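Local coordinates for protein N-terminal domain of PorA (28-171) (Porphyromonas gingivalis ATCC 33277, PDB 6KJK) that forms the N-terminal domain of a type IX secretion system cargo protein that influences PorXY-SigP signalling, at residues Asn49-Ile54 / Val77-Val82; Lys53-Glu58 / Thr110-Pro115; Leu67-Cys72 / Glu88-Ser93; Leu94-Pro99 / Ile129-Lys134. One frame throughout, in Å; residues are numbered along the deposited sequence.

Interaction 1. Residues Asn49-Ile54 / Val77-Val82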
loop_
_atom_site.group_PDB
_atom_site.type_symbol
_atom_site.label_atom_id
_atom_site.label_comp_id
_atom_site.label_asym_id
_atom_site.label_seq_id
_atom_site.Cartn_x
_atom_site.Cartn_y
_atom_site.Cartn_z
ATOM N N ASN A 49 18.596 -1.576 0.051
ATOM C CA ASN A 49 17.729 -2.390 -0.782
ATOM C C ASN A 49 16.610 -2.958 0.068
ATOM O O ASN A 49 16.858 -3.547 1.126
ATOM C CB ASN A 49 18.521 -3.535 -1.418
ATOM C CG ASN A 49 19.418 -3.065 -2.548
ATOM O OD1 ASN A 49 19.396 -1.903 -2.926
ATOM N ND2 ASN A 49 20.169 -3.986 -3.124
ATOM N N VAL A 50 15.381 -2.773 -0.387
ATOM C CA VAL A 50 14.210 -3.226 0.345
ATOM C C VAL A 50 13.277 -4.000 -0.578
ATOM O O VAL A 50 13.369 -3.941 -1.807
ATOM C CB VAL A 50 13.469 -2.061 1.016
ATOM C CG1 VAL A 50 14.395 -1.295 1.948
ATOM C CG2 VAL A 50 12.923 -1.100 -0.012
ATOM N N ILE A 51 12.340 -4.722 0.041
ATOM C CA ILE A 51 11.213 -5.312 -0.668
ATOM C C ILE A 51 9.945 -4.835 0.023
ATOM O O ILE A 51 9.912 -4.754 1.264
ATOM C CB ILE A 51 11.281 -6.850 -0.639
ATOM C CG1 ILE A 51 12.498 -7.357 -1.392
ATOM C CG2 ILE A 51 10.031 -7.481 -1.208
ATOM C CD1 ILE A 51 12.804 -8.810 -1.086
ATOM N N GLY A 52 8.932 -4.510 -0.757
ATOM C CA GLY A 52 7.624 -4.111 -0.221
ATOM C C GLY A 52 6.662 -5.285 -0.312
ATOM O O GLY A 52 6.639 -5.989 -1.315
ATOM N N LYS A 53 5.917 -5.506 0.768
ATOM C CA LYS A 53 4.991 -6.635 0.834
ATOM C C LYS A 53 3.652 -6.193 1.379
ATOM O O LYS A 53 3.582 -5.478 2.388
ATOM C CB LYS A 53 5.516 -7.765 1.721
ATOM C CG LYS A 53 6.864 -8.310 1.307
ATOM C CD LYS A 53 7.138 -9.631 1.982
ATOM C CE LYS A 53 8.573 -10.085 1.701
ATOM N NZ LYS A 53 8.828 -11.453 2.249
ATOM N N ILE A 54 2.595 -6.675 0.738
ATOM C CA ILE A 54 1.287 -6.678 1.371
ATOM C C ILE A 54 1.260 -7.867 2.322
ATOM O O ILE A 54 1.331 -9.016 1.886
ATOM C CB ILE A 54 0.172 -6.748 0.326
ATOM C CG1 ILE A 54 0.197 -5.517 -0.583
ATOM C CG2 ILE A 54 -1.193 -6.985 1.003
ATOM C CD1 ILE A 54 -0.111 -4.205 0.124
ATOM N N VAL A 77 -0.767 -9.843 -6.568
ATOM C CA VAL A 77 0.607 -10.199 -6.242
ATOM C C VAL A 77 1.052 -9.350 -5.053
ATOM O O VAL A 77 1.018 -8.114 -5.105
ATOM C CB VAL A 77 1.520 -10.031 -7.459
ATOM C CG1 VAL A 77 2.966 -10.174 -7.075
ATOM C CG2 VAL A 77 1.136 -11.073 -8.522
ATOM N N SER A 78 1.517 -9.987 -3.998
ATOM C CA SER A 78 1.716 -9.289 -2.737
ATOM C C SER A 78 3.139 -8.823 -2.486
ATOM O O SER A 78 3.363 -8.142 -1.489
ATOM C CB SER A 78 1.244 -10.145 -1.571
ATOM O OG SER A 78 2.017 -11.309 -1.498
ATOM N N VAL A 79 4.113 -9.175 -3.323
ATOM C CA VAL A 79 5.517 -8.867 -3.068
ATOM C C VAL A 79 6.084 -8.107 -4.261
ATOM O O VAL A 79 5.911 -8.524 -5.416
ATOM C CB VAL A 79 6.329 -10.145 -2.772
ATOM C CG1 VAL A 79 7.770 -9.816 -2.449
ATOM C CG2 VAL A 79 5.697 -10.904 -1.598
ATOM N N SER A 80 6.741 -6.987 -3.980
ATOM C CA SER A 80 7.401 -6.191 -4.992
ATOM C C SER A 80 8.760 -6.787 -5.343
ATOM O O SER A 80 9.296 -7.638 -4.637
ATOM C CB SER A 80 7.616 -4.767 -4.451
ATOM O OG SER A 80 8.749 -4.693 -3.600
ATOM N N PRO A 81 9.396 -6.265 -6.395
ATOM C CA PRO A 81 10.823 -6.556 -6.610
ATOM C C PRO A 81 11.662 -5.862 -5.550
ATOM O O PRO A 81 11.194 -5.005 -4.801
ATOM C CB PRO A 81 11.128 -5.947 -7.982
ATOM C CG PRO A 81 9.820 -5.533 -8.568
ATOM C CD PRO A 81 8.865 -5.330 -7.388
ATOM N N VAL A 82 12.949 -6.203 -5.525
ATOM C CA VAL A 82 13.899 -5.463 -4.708
ATOM C C VAL A 82 14.032 -4.065 -5.286
ATOM O O VAL A 82 14.211 -3.892 -6.498
ATOM C CB VAL A 82 15.267 -6.170 -4.686
ATOM C CG1 VAL A 82 16.250 -5.393 -3.852
ATOM C CG2 VAL A 82 15.112 -7.606 -4.129
HETATM O O HOH W 1 3.200 -10.972 1.084
#

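Interaction 2. Residues Lys53-Glu58 / Thr110-Pro115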
loop_
_atom_site.group_PDB
_atom_site.type_symbol
_atom_site.label_atom_id
_atom_site.label_comp_id
_atom_site.label_asym_id
_atom_site.label_seq_id
_atom_site.Cartn_x
_atom_site.Cartn_y
_atom_site.Cartn_z
ATOM N N LYS A 53 5.917 -5.506 0.768
ATOM C CA LYS A 53 4.991 -6.635 0.834
ATOM C C LYS A 53 3.652 -6.193 1.379
ATOM O O LYS A 53 3.582 -5.478 2.388
ATOM C CB LYS A 53 5.516 -7.765 1.721
ATOM C CG LYS A 53 6.864 -8.310 1.307
ATOM C CD LYS A 53 7.138 -9.631 1.982
ATOM C CE LYS A 53 8.573 -10.085 1.701
ATOM N NZ LYS A 53 8.828 -11.453 2.249
ATOM N N ILE A 54 2.595 -6.675 0.738
ATOM C CA ILE A 54 1.287 -6.678 1.371
ATOM C C ILE A 54 1.260 -7.867 2.322
ATOM O O ILE A 54 1.331 -9.016 1.886
ATOM C CB ILE A 54 0.172 -6.748 0.326
ATOM C CG1 ILE A 54 0.197 -5.517 -0.583
ATOM C CG2 ILE A 54 -1.193 -6.985 1.003
ATOM C CD1 ILE A 54 -0.111 -4.205 0.124
ATOM N N THR A 55 1.190 -7.596 3.616
ATOM C CA THR A 55 1.307 -8.638 4.631
ATOM C C THR A 55 -0.045 -9.074 5.181
ATOM O O THR A 55 -0.115 -10.113 5.859
ATOM C CB THR A 55 2.194 -8.169 5.799
ATOM O OG1 THR A 55 1.580 -7.037 6.402
ATOM C CG2 THR A 55 3.598 -7.783 5.348
ATOM N N LYS A 56 -1.106 -8.303 4.940
ATOM C CA LYS A 56 -2.472 -8.660 5.325
ATOM C C LYS A 56 -3.387 -8.085 4.264
ATOM O O LYS A 56 -3.153 -6.959 3.797
ATOM C CB LYS A 56 -2.841 -7.973 6.647
ATOM C CG LYS A 56 -1.898 -8.255 7.837
ATOM C CD LYS A 56 -2.351 -7.443 9.063
ATOM C CE LYS A 56 -1.238 -6.611 9.729
ATOM N NZ LYS A 56 -1.028 -6.936 11.180
ATOM N N GLN A 57 -4.431 -8.834 3.891
ATOM C CA GLN A 57 -5.362 -8.375 2.873
ATOM C C GLN A 57 -6.776 -8.828 3.223
ATOM O O GLN A 57 -7.037 -10.018 3.457
ATOM C CB GLN A 57 -4.989 -8.920 1.494
ATOM C CG GLN A 57 -4.672 -10.438 1.489
ATOM C CD GLN A 57 -4.554 -10.987 0.095
ATOM O OE1 GLN A 57 -5.542 -11.073 -0.630
ATOM N NE2 GLN A 57 -3.338 -11.337 -0.303
ATOM N N GLU A 58 -7.700 -7.901 3.249
ATOM C CA GLU A 58 -9.110 -8.173 3.541
ATOM C C GLU A 58 -9.929 -7.465 2.483
ATOM O O GLU A 58 -9.827 -6.230 2.345
ATOM C CB GLU A 58 -9.458 -7.623 4.924
ATOM C CG GLU A 58 -8.421 -8.015 5.995
ATOM C CD GLU A 58 -8.882 -7.839 7.439
ATOM O OE1 GLU A 58 -9.093 -8.862 8.128
ATOM O OE2 GLU A 58 -9.003 -6.683 7.897
ATOM N N THR A 110 -2.294 -4.252 4.929
ATOM C CA THR A 110 -1.085 -3.767 5.586
ATOM C C THR A 110 0.045 -3.893 4.590
ATOM O O THR A 110 0.166 -4.922 3.922
ATOM C CB THR A 110 -0.789 -4.551 6.868
ATOM O OG1 THR A 110 -1.894 -4.389 7.772
ATOM C CG2 THR A 110 0.493 -4.064 7.542
ATOM N N PHE A 111 0.851 -2.849 4.473
ATOM C CA PHE A 111 2.046 -2.850 3.643
ATOM C C PHE A 111 3.233 -2.669 4.572
ATOM O O PHE A 111 3.242 -1.731 5.400
ATOM C CB PHE A 111 1.997 -1.709 2.633
ATOM C CG PHE A 111 3.289 -1.532 1.885
ATOM C CD1 PHE A 111 3.567 -2.276 0.739
ATOM C CD2 PHE A 111 4.249 -0.649 2.353
ATOM C CE1 PHE A 111 4.777 -2.095 0.050
ATOM C CE2 PHE A 111 5.464 -0.473 1.687
ATOM C CZ PHE A 111 5.707 -1.188 0.539
ATOM N N SER A 112 4.263 -3.486 4.396
ATOM C CA SER A 112 5.524 -3.248 5.086
ATOM C C SER A 112 6.689 -3.317 4.127
ATOM O O SER A 112 6.705 -4.093 3.172
ATOM C CB SER A 112 5.785 -4.276 6.199
ATOM O OG SER A 112 4.796 -4.180 7.211
ATOM N N CYS A 113 7.695 -2.540 4.462
ATOM C CA CYS A 113 8.991 -2.555 3.805
ATOM C C CYS A 113 9.918 -3.458 4.619
ATOM O O CYS A 113 10.015 -3.291 5.837
ATOM C CB CYS A 113 9.528 -1.113 3.824
ATOM S SG CYS A 113 10.875 -0.697 2.754
ATOM N N PHE A 114 10.586 -4.390 3.959
ATOM C CA PHE A 114 11.529 -5.254 4.640
ATOM C C PHE A 114 12.905 -5.073 4.020
ATOM O O PHE A 114 13.017 -4.781 2.818
ATOM C CB PHE A 114 11.154 -6.714 4.408
ATOM C CG PHE A 114 9.900 -7.135 5.099
ATOM C CD1 PHE A 114 8.643 -6.928 4.514
ATOM C CD2 PHE A 114 9.967 -7.783 6.324
ATOM C CE1 PHE A 114 7.491 -7.348 5.163
ATOM C CE2 PHE A 114 8.809 -8.202 6.963
ATOM C CZ PHE A 114 7.576 -7.976 6.369
ATOM N N PRO A 115 13.971 -5.273 4.793
ATOM C CA PRO A 115 15.287 -5.415 4.177
ATOM C C PRO A 115 15.232 -6.551 3.180
ATOM O O PRO A 115 14.437 -7.488 3.307
ATOM C CB PRO A 115 16.199 -5.775 5.355
ATOM C CG PRO A 115 15.432 -5.411 6.583
ATOM C CD PRO A 115 14.000 -5.622 6.225
HETATM O O HOH W 2 3.384 -6.208 8.348
#

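Interaction 3. Residues Leu67-Cys72 / Glu88-Ser93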
loop_
_atom_site.group_PDB
_atom_site.type_symbol
_atom_site.label_atom_id
_atom_site.label_comp_id
_atom_site.label_asym_id
_atom_site.label_seq_id
_atom_site.Cartn_x
_atom_site.Cartn_y
_atom_site.Cartn_z
ATOM N N LEU A 67 -0.455 -3.727 -6.416
ATOM C CA LEU A 67 0.645 -3.024 -5.766
ATOM C C LEU A 67 1.607 -2.459 -6.801
ATOM O O LEU A 67 2.037 -3.173 -7.714
ATOM C CB LEU A 67 1.386 -4.049 -4.909
ATOM C CG LEU A 67 2.635 -3.561 -4.187
ATOM C CD1 LEU A 67 2.277 -2.479 -3.159
ATOM C CD2 LEU A 67 3.329 -4.715 -3.497
ATOM N N CYS A 68 2.001 -1.198 -6.640
ATOM C CA CYS A 68 3.098 -0.643 -7.420
ATOM C C CYS A 68 4.174 -0.171 -6.462
ATOM O O CYS A 68 3.940 0.733 -5.659
ATOM C CB CYS A 68 2.636 0.547 -8.248
ATOM S SG CYS A 68 1.427 0.171 -9.553
ATOM N N PHE A 69 5.355 -0.757 -6.555
ATOM C CA PHE A 69 6.502 -0.297 -5.777
ATOM C C PHE A 69 7.727 -0.793 -6.529
ATOM O O PHE A 69 7.977 -2.004 -6.546
ATOM C CB PHE A 69 6.435 -0.884 -4.377
ATOM C CG PHE A 69 7.531 -0.414 -3.506
ATOM C CD1 PHE A 69 7.649 0.931 -3.183
ATOM C CD2 PHE A 69 8.457 -1.299 -2.979
ATOM C CE1 PHE A 69 8.712 1.388 -2.406
ATOM C CE2 PHE A 69 9.502 -0.854 -2.178
ATOM C CZ PHE A 69 9.610 0.477 -1.876
ATOM N N GLY A 70 8.439 0.101 -7.193
ATOM C CA GLY A 70 9.523 -0.301 -8.100
ATOM C C GLY A 70 8.989 -0.792 -9.430
ATOM O O GLY A 70 9.454 -0.336 -10.482
ATOM N N GLN A 71 7.969 -1.638 -9.401
ATOM C CA GLN A 71 7.255 -2.112 -10.576
ATOM C C GLN A 71 5.790 -2.266 -10.178
ATOM O O GLN A 71 5.476 -2.531 -9.010
ATOM C CB GLN A 71 7.826 -3.477 -10.982
ATOM C CG GLN A 71 7.229 -4.164 -12.195
ATOM C CD GLN A 71 7.860 -5.531 -12.336
ATOM O OE1 GLN A 71 9.076 -5.668 -12.209
ATOM N NE2 GLN A 71 7.037 -6.557 -12.525
ATOM N N CYS A 72 4.886 -2.121 -11.126
ATOM C CA CYS A 72 3.481 -2.443 -10.887
ATOM C C CYS A 72 3.294 -3.934 -11.085
ATOM O O CYS A 72 3.531 -4.455 -12.186
ATOM C CB CYS A 72 2.593 -1.642 -11.831
ATOM S SG CYS A 72 2.523 0.103 -11.334
ATOM N N GLU A 88 15.281 10.735 -1.753
ATOM C CA GLU A 88 14.217 11.307 -2.564
ATOM C C GLU A 88 12.969 10.437 -2.547
ATOM O O GLU A 88 11.859 10.952 -2.697
ATOM C CB GLU A 88 14.699 11.490 -3.989
ATOM C CG GLU A 88 15.739 12.580 -4.082
ATOM C CD GLU A 88 16.320 12.706 -5.461
ATOM O OE1 GLU A 88 15.908 13.622 -6.207
ATOM O OE2 GLU A 88 17.194 11.883 -5.801
ATOM N N GLY A 89 13.134 9.138 -2.370
ATOM C CA GLY A 89 12.008 8.268 -2.117
ATOM C C GLY A 89 11.572 7.499 -3.353
ATOM O O GLY A 89 11.914 7.823 -4.501
ATOM N N GLU A 90 10.783 6.467 -3.108
ATOM C CA GLU A 90 10.240 5.643 -4.150
ATOM C C GLU A 90 8.714 5.684 -4.073
ATOM O O GLU A 90 8.142 5.377 -3.011
ATOM C CB GLU A 90 10.711 4.223 -4.001
ATOM C CG GLU A 90 10.202 3.301 -5.099
ATOM C CD GLU A 90 10.849 3.569 -6.466
ATOM O OE1 GLU A 90 11.380 4.678 -6.693
ATOM O OE2 GLU A 90 10.796 2.643 -7.310
ATOM N N PRO A 91 8.029 6.014 -5.152
ATOM C CA PRO A 91 6.556 5.991 -5.105
ATOM C C PRO A 91 6.017 4.617 -4.751
ATOM O O PRO A 91 6.552 3.578 -5.146
ATOM C CB PRO A 91 6.150 6.380 -6.536
ATOM C CG PRO A 91 7.319 7.184 -7.036
ATOM C CD PRO A 91 8.537 6.569 -6.423
ATOM N N LEU A 92 4.916 4.626 -4.023
ATOM C CA LEU A 92 4.210 3.448 -3.574
ATOM C C LEU A 92 2.738 3.674 -3.851
ATOM O O LEU A 92 2.183 4.709 -3.466
ATOM C CB LEU A 92 4.393 3.309 -2.052
ATOM C CG LEU A 92 3.527 2.273 -1.360
ATOM C CD1 LEU A 92 3.795 0.849 -1.892
ATOM C CD2 LEU A 92 3.758 2.367 0.146
ATOM N N SER A 93 2.088 2.724 -4.501
ATOM C CA SER A 93 0.647 2.829 -4.646
ATOM C C SER A 93 -0.007 1.470 -4.466
ATOM O O SER A 93 0.592 0.419 -4.729
ATOM C CB SER A 93 0.207 3.454 -5.958
ATOM O OG SER A 93 0.538 2.642 -7.046
HETATM O O HOH W 3 7.359 2.762 -7.548
#

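Interaction 4. Residues Leu94-Pro99 / Ile129-Lys134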
loop_
_atom_site.group_PDB
_atom_site.type_symbol
_atom_site.label_atom_id
_atom_site.label_comp_id
_atom_site.label_asym_id
_atom_site.label_seq_id
_atom_site.Cartn_x
_atom_site.Cartn_y
_atom_site.Cartn_z
ATOM N N LEU A 94 -1.258 1.502 -4.030
ATOM C CA LEU A 94 -2.060 0.293 -3.909
ATOM C C LEU A 94 -3.450 0.611 -4.421
ATOM O O LEU A 94 -4.105 1.519 -3.894
ATOM C CB LEU A 94 -2.121 -0.158 -2.441
ATOM C CG LEU A 94 -2.910 -1.434 -2.158
ATOM C CD1 LEU A 94 -2.258 -2.619 -2.831
ATOM C CD2 LEU A 94 -3.030 -1.665 -0.647
ATOM N N ARG A 95 -3.887 -0.102 -5.439
ATOM C CA ARG A 95 -5.196 0.099 -6.016
ATOM C C ARG A 95 -6.076 -1.075 -5.615
ATOM O O ARG A 95 -5.661 -2.242 -5.712
ATOM C CB ARG A 95 -5.063 0.125 -7.531
ATOM C CG ARG A 95 -4.529 1.427 -8.092
ATOM C CD ARG A 95 -4.309 1.241 -9.593
ATOM N NE ARG A 95 -4.114 2.475 -10.356
ATOM C CZ ARG A 95 -2.925 3.005 -10.626
ATOM N NH1 ARG A 95 -1.817 2.433 -10.160
ATOM N NH2 ARG A 95 -2.839 4.122 -11.341
ATOM N N TYR A 96 -7.297 -0.786 -5.204
ATOM C CA TYR A 96 -8.255 -1.795 -4.775
ATOM C C TYR A 96 -9.463 -1.632 -5.673
ATOM O O TYR A 96 -10.029 -0.533 -5.758
ATOM C CB TYR A 96 -8.609 -1.534 -3.317
ATOM C CG TYR A 96 -9.679 -2.439 -2.730
ATOM C CD1 TYR A 96 -9.742 -3.807 -3.012
ATOM C CD2 TYR A 96 -10.623 -1.905 -1.898
ATOM C CE1 TYR A 96 -10.733 -4.593 -2.468
ATOM C CE2 TYR A 96 -11.632 -2.691 -1.335
ATOM C CZ TYR A 96 -11.666 -4.051 -1.625
ATOM O OH TYR A 96 -12.638 -4.899 -1.091
ATOM N N THR A 97 -9.863 -2.707 -6.356
ATOM C CA THR A 97 -10.951 -2.649 -7.318
ATOM C C THR A 97 -11.975 -3.708 -6.944
ATOM O O THR A 97 -11.619 -4.779 -6.450
ATOM C CB THR A 97 -10.443 -2.902 -8.717
ATOM O OG1 THR A 97 -9.718 -4.120 -8.739
ATOM C CG2 THR A 97 -9.505 -1.810 -9.135
ATOM N N PHE A 98 -13.249 -3.403 -7.143
ATOM C CA PHE A 98 -14.304 -4.278 -6.640
ATOM C C PHE A 98 -15.621 -3.840 -7.255
ATOM O O PHE A 98 -15.706 -2.760 -7.839
ATOM C CB PHE A 98 -14.393 -4.235 -5.100
ATOM C CG PHE A 98 -14.490 -2.828 -4.552
ATOM C CD1 PHE A 98 -15.727 -2.213 -4.370
ATOM C CD2 PHE A 98 -13.349 -2.117 -4.245
ATOM C CE1 PHE A 98 -15.807 -0.911 -3.908
ATOM C CE2 PHE A 98 -13.411 -0.816 -3.777
ATOM C CZ PHE A 98 -14.636 -0.206 -3.610
ATOM N N PRO A 99 -16.656 -4.678 -7.159
ATOM C CA PRO A 99 -17.930 -4.345 -7.812
ATOM C C PRO A 99 -18.623 -3.151 -7.171
ATOM O O PRO A 99 -18.601 -2.967 -5.953
ATOM C CB PRO A 99 -18.760 -5.625 -7.636
ATOM C CG PRO A 99 -17.758 -6.709 -7.452
ATOM C CD PRO A 99 -16.645 -6.060 -6.657
ATOM N N ILE A 129 -3.745 0.354 5.624
ATOM C CA ILE A 129 -4.543 1.106 4.674
ATOM C C ILE A 129 -5.962 0.560 4.745
ATOM O O ILE A 129 -6.180 -0.646 4.528
ATOM C CB ILE A 129 -3.982 0.939 3.259
ATOM C CG1 ILE A 129 -2.552 1.435 3.224
ATOM C CG2 ILE A 129 -4.847 1.673 2.226
ATOM C CD1 ILE A 129 -1.811 0.965 2.041
ATOM N N ASN A 130 -6.931 1.426 5.021
ATOM C CA ASN A 130 -8.342 1.044 5.017
ATOM C C ASN A 130 -9.042 1.768 3.886
ATOM O O ASN A 130 -9.020 3.008 3.830
ATOM C CB ASN A 130 -9.027 1.423 6.330
ATOM C CG ASN A 130 -8.531 0.626 7.502
ATOM O OD1 ASN A 130 -8.206 -0.561 7.377
ATOM N ND2 ASN A 130 -8.461 1.271 8.661
ATOM N N PHE A 131 -9.606 1.025 2.964
ATOM C CA PHE A 131 -10.428 1.576 1.903
ATOM C C PHE A 131 -11.864 1.515 2.390
ATOM O O PHE A 131 -12.485 0.452 2.376
ATOM C CB PHE A 131 -10.262 0.735 0.644
ATOM C CG PHE A 131 -8.867 0.810 0.036
ATOM C CD1 PHE A 131 -8.488 1.928 -0.707
ATOM C CD2 PHE A 131 -7.932 -0.195 0.203
ATOM C CE1 PHE A 131 -7.225 2.024 -1.288
ATOM C CE2 PHE A 131 -6.680 -0.104 -0.390
ATOM C CZ PHE A 131 -6.325 1.005 -1.140
ATOM N N LYS A 132 -12.386 2.644 2.840
ATOM C CA LYS A 132 -13.746 2.725 3.382
ATOM C C LYS A 132 -14.668 3.182 2.258
ATOM O O LYS A 132 -14.792 4.383 1.976
ATOM C CB LYS A 132 -13.792 3.651 4.589
ATOM C CG LYS A 132 -12.996 3.130 5.751
ATOM C CD LYS A 132 -13.162 4.000 6.975
ATOM C CE LYS A 132 -12.369 3.446 8.135
ATOM N NZ LYS A 132 -12.404 4.364 9.307
ATOM N N TYR A 133 -15.303 2.216 1.607
ATOM C CA TYR A 133 -16.198 2.459 0.486
ATOM C C TYR A 133 -17.604 2.757 1.004
ATOM O O TYR A 133 -18.180 1.955 1.751
ATOM C CB TYR A 133 -16.249 1.209 -0.378
ATOM C CG TYR A 133 -17.210 1.229 -1.532
ATOM C CD1 TYR A 133 -17.009 2.069 -2.618
ATOM C CD2 TYR A 133 -18.320 0.367 -1.551
ATOM C CE1 TYR A 133 -17.872 2.057 -3.704
ATOM C CE2 TYR A 133 -19.187 0.347 -2.623
ATOM C CZ TYR A 133 -18.971 1.187 -3.691
ATOM O OH TYR A 133 -19.847 1.137 -4.751
ATOM N N LYS A 134 -18.152 3.905 0.601
ATOM C CA LYS A 134 -19.534 4.294 0.932
ATOM C C LYS A 134 -19.825 4.129 2.420
ATOM O O LYS A 134 -20.817 3.514 2.827
ATOM C CB LYS A 134 -20.555 3.558 0.062
ATOM C CG LYS A 134 -20.451 3.886 -1.405
ATOM C CD LYS A 134 -21.548 3.239 -2.243
ATOM C CE LYS A 134 -21.440 3.663 -3.702
ATOM N NZ LYS A 134 -22.370 2.974 -4.629
#

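Interaction 1. Residues Asn49-Ile54 / Val77-Val82
The flat groups joining Gly52 to Ser80 are peptide planes, since neither segment holds an aromatic ring. The carbonyl group of Gly52 is met almost head-on by Ser80 N, 2.8 Å from Gly52 O. The carbonyl group of Ser78 is met in its own plane by Ile54 N, also 2.8 Å from Ser78 O. Ile51 CG2 approaches Ser80 O obliquely, at 3.5 Å. The setting is an edge of a beta sandwich. The loop before strand 83-85 runs antiparallel to strand 48-58 and is tied to it by a single beta bridge, Lys53 with Val79. The Gly52 amide finds a hydroxyl as acceptor in place of a loop carbonyl. Ser80 OG accepts from Gly52 N at 2.9 Å, with an angle of 163° at the hydrogen, and donates to Pro81 O at 2.7 Å. A chi1 of 80° holds this OG between its own backbone N and carbonyl carbon, facing the strand. Both hydroxyl bonds are made close to Phe69, which packs on Ser80. The outer side is apolar. Ile51 CG2 presses on Val79 CG1 at 3.5 Å, tighter than usual for two methyls, and Ile51 CG1 rests on Val82 CG2. Lys53 lies alongside Val79, pointing the same way, and its CG and CD touch the valine methyls. At the far end the loop is held through a water. It donates to Ile54 O at 2.8 Å and lies 2.9 Å from Ser78 OG.

Interaction 2. Residues Lys53-Glu58 / Thr110-Pro115
Phe114 CG is anti to its carbonyl carbon (chi1 -70°), which starts the ring off toward Lys53 and Thr55. Thr110 OG1 takes the same kind of position (chi1 -60°), on the side of Lys56. The Phe114 ring meets the Lys53 side chain at about a right angle. Lys53 CG is 3.9 Å from Phe114 CD1, and Lys53 NZ lies above the ring at a distance that allows at most a weak cation-pi attraction. Thr55 CG2 comes to the edge of the same ring, in its plane, 3.9 Å from Phe114 CE1. Beneath these side chains two central strands of the five-stranded sheet pair antiparallel. Lys53 and Ser112 form a hydrogen-bonded pair, with 2.9 Å both from Lys53 N to Ser112 O and from Ser112 N to Lys53 O. Thr55 N adds a bond to Thr110 O. Ile54 and Phe111 are a non-hydrogen-bonded pair on the other face, where Ile54 CD1 touches Phe111 CB and lies off the edge of the ring, near its plane. Thr110 OG1 bonds to Asn128 on the next strand. Its contact with Lys56 CE is only 3.0 Å, short for a carbon, so the exact place of the lysine end is doubtful. A water lies 2.8 Å from Thr55 OG1 and 2.7 Å from Ser112 OG, whose hydroxyl also bonds to Thr126. The two faces therefore differ in chemistry. Ile54 and Phe111 belong to the apolar core side, while the other face is mixed, with hydroxyls, a water and lysines beside the Phe114 ring.

Interaction 3. Residues Leu67-Cys72 / Glu88-Ser93
Glu90 reaches across to Phe69 and Gly70. Its CB points toward their segment and sits 3.8 Å from Phe69 CE1. Its CG is anti to the backbone N and comes closer, 3.6 Å from the same Phe69 CE1. The chain then bends at chi2, 71°, and the carboxylate plane stands 80° from that of the ring. At the tip, Glu90 OE2 lies 3.3 Å from Gly70 CA. The setting is an antiparallel strand pair in the six-stranded sheet of the beta sandwich. Cys68 and Ser93 form a hydrogen-bonded pair. Cys68 N to Ser93 O is 2.9 Å and almost straight, 177° at the hydrogen. Ser93 N returns a bond to Cys68 O. Beyond this pair a water links the two segments. It accepts from Gly70 N, donates to Pro91 O at 2.7 Å and is weakly bound to Glu90 OE2. Gly70 has a positive phi. The Phe69 side chain is buried, with Pro91 O at the edge of its ring, while Phe69 CB and Leu67 CD1 both rest on Leu92 CD1. Val40 and Val83 add to the apolar surroundings of Phe69. The other face carries Cys68 and Ser93. The disulfide from Cys68 to Cys72 closes a tight loop of five residues there. Ser93 OG sits beside it, 3.2 Å from Cys68 CB and 3.6 Å from Cys68 SG.

Interaction 4. Residues Leu94-Pro99 / Ile129-Lys134
Phe98 and Tyr133 make the tight end of this contact. The edge of the Phe98 ring stands on the face of Tyr133, an edge-to-face pair with planes at 79° and centroids 4.7 Å apart. Phe98 CZ is 3.4 Å from Tyr133 CD1, and Phe98 CE1 lies over the centre of the tyrosine ring. Lys134 CG covers the opposite face of that ring. Tyr133 OH is held by Glu32 and by the backbone of Ser101. In the middle, Tyr96 and Phe131 slide past each other in opposite directions. Tyr96 CB lies over one face of the Phe131 ring in a CH-pi contact, 3.8 Å from its centroid, and Ile129 CG2 lies over the other. Tyr96 OH is bound to His105 and the backbone of Ile60. At the Leu94 end the fit is looser. Leu94 CD2 is 4.0 Å from both Ile129 CD1 and Phe131 CE2, the latter at the ring edge. The alternate residues Arg95 and Lys132 point away from this interface and are partly exposed to solvent. Lys132 makes a salt bridge to Asp21. The axes of segments 94-99 and 129-133 approach to 9.5 Å at 34°, too far for backbone pairing. Side-chain packing joins the strands, with Leu94 O at the edge of the Phe131 ring. Two sheets packed face to face through their side chains make a beta sandwich, here with an aromatic-rich core.

Overall arrangement
Interactions 1 and 2 share Lys53 and Ile54 and build up one sheet around strand 48-58. Interaction 3 belongs to the other sheet, and interaction 4 joins the two. The centres of interactions 1 and 2 are about 8 Å apart, those of 1 and 4 about 20 Å, on opposite sides of the chain's centre. Ile54 CD1 meets Leu94 CD2 at 3.9 Å, linking interactions 1 and 2 to 4. Phe111 CE2 meets Leu92 CD2 at 3.7 Å, bringing interaction 2 onto 3. Interactions 3 and 4 follow each other along strand 90-99. All four contacts belong to the sandwich framework.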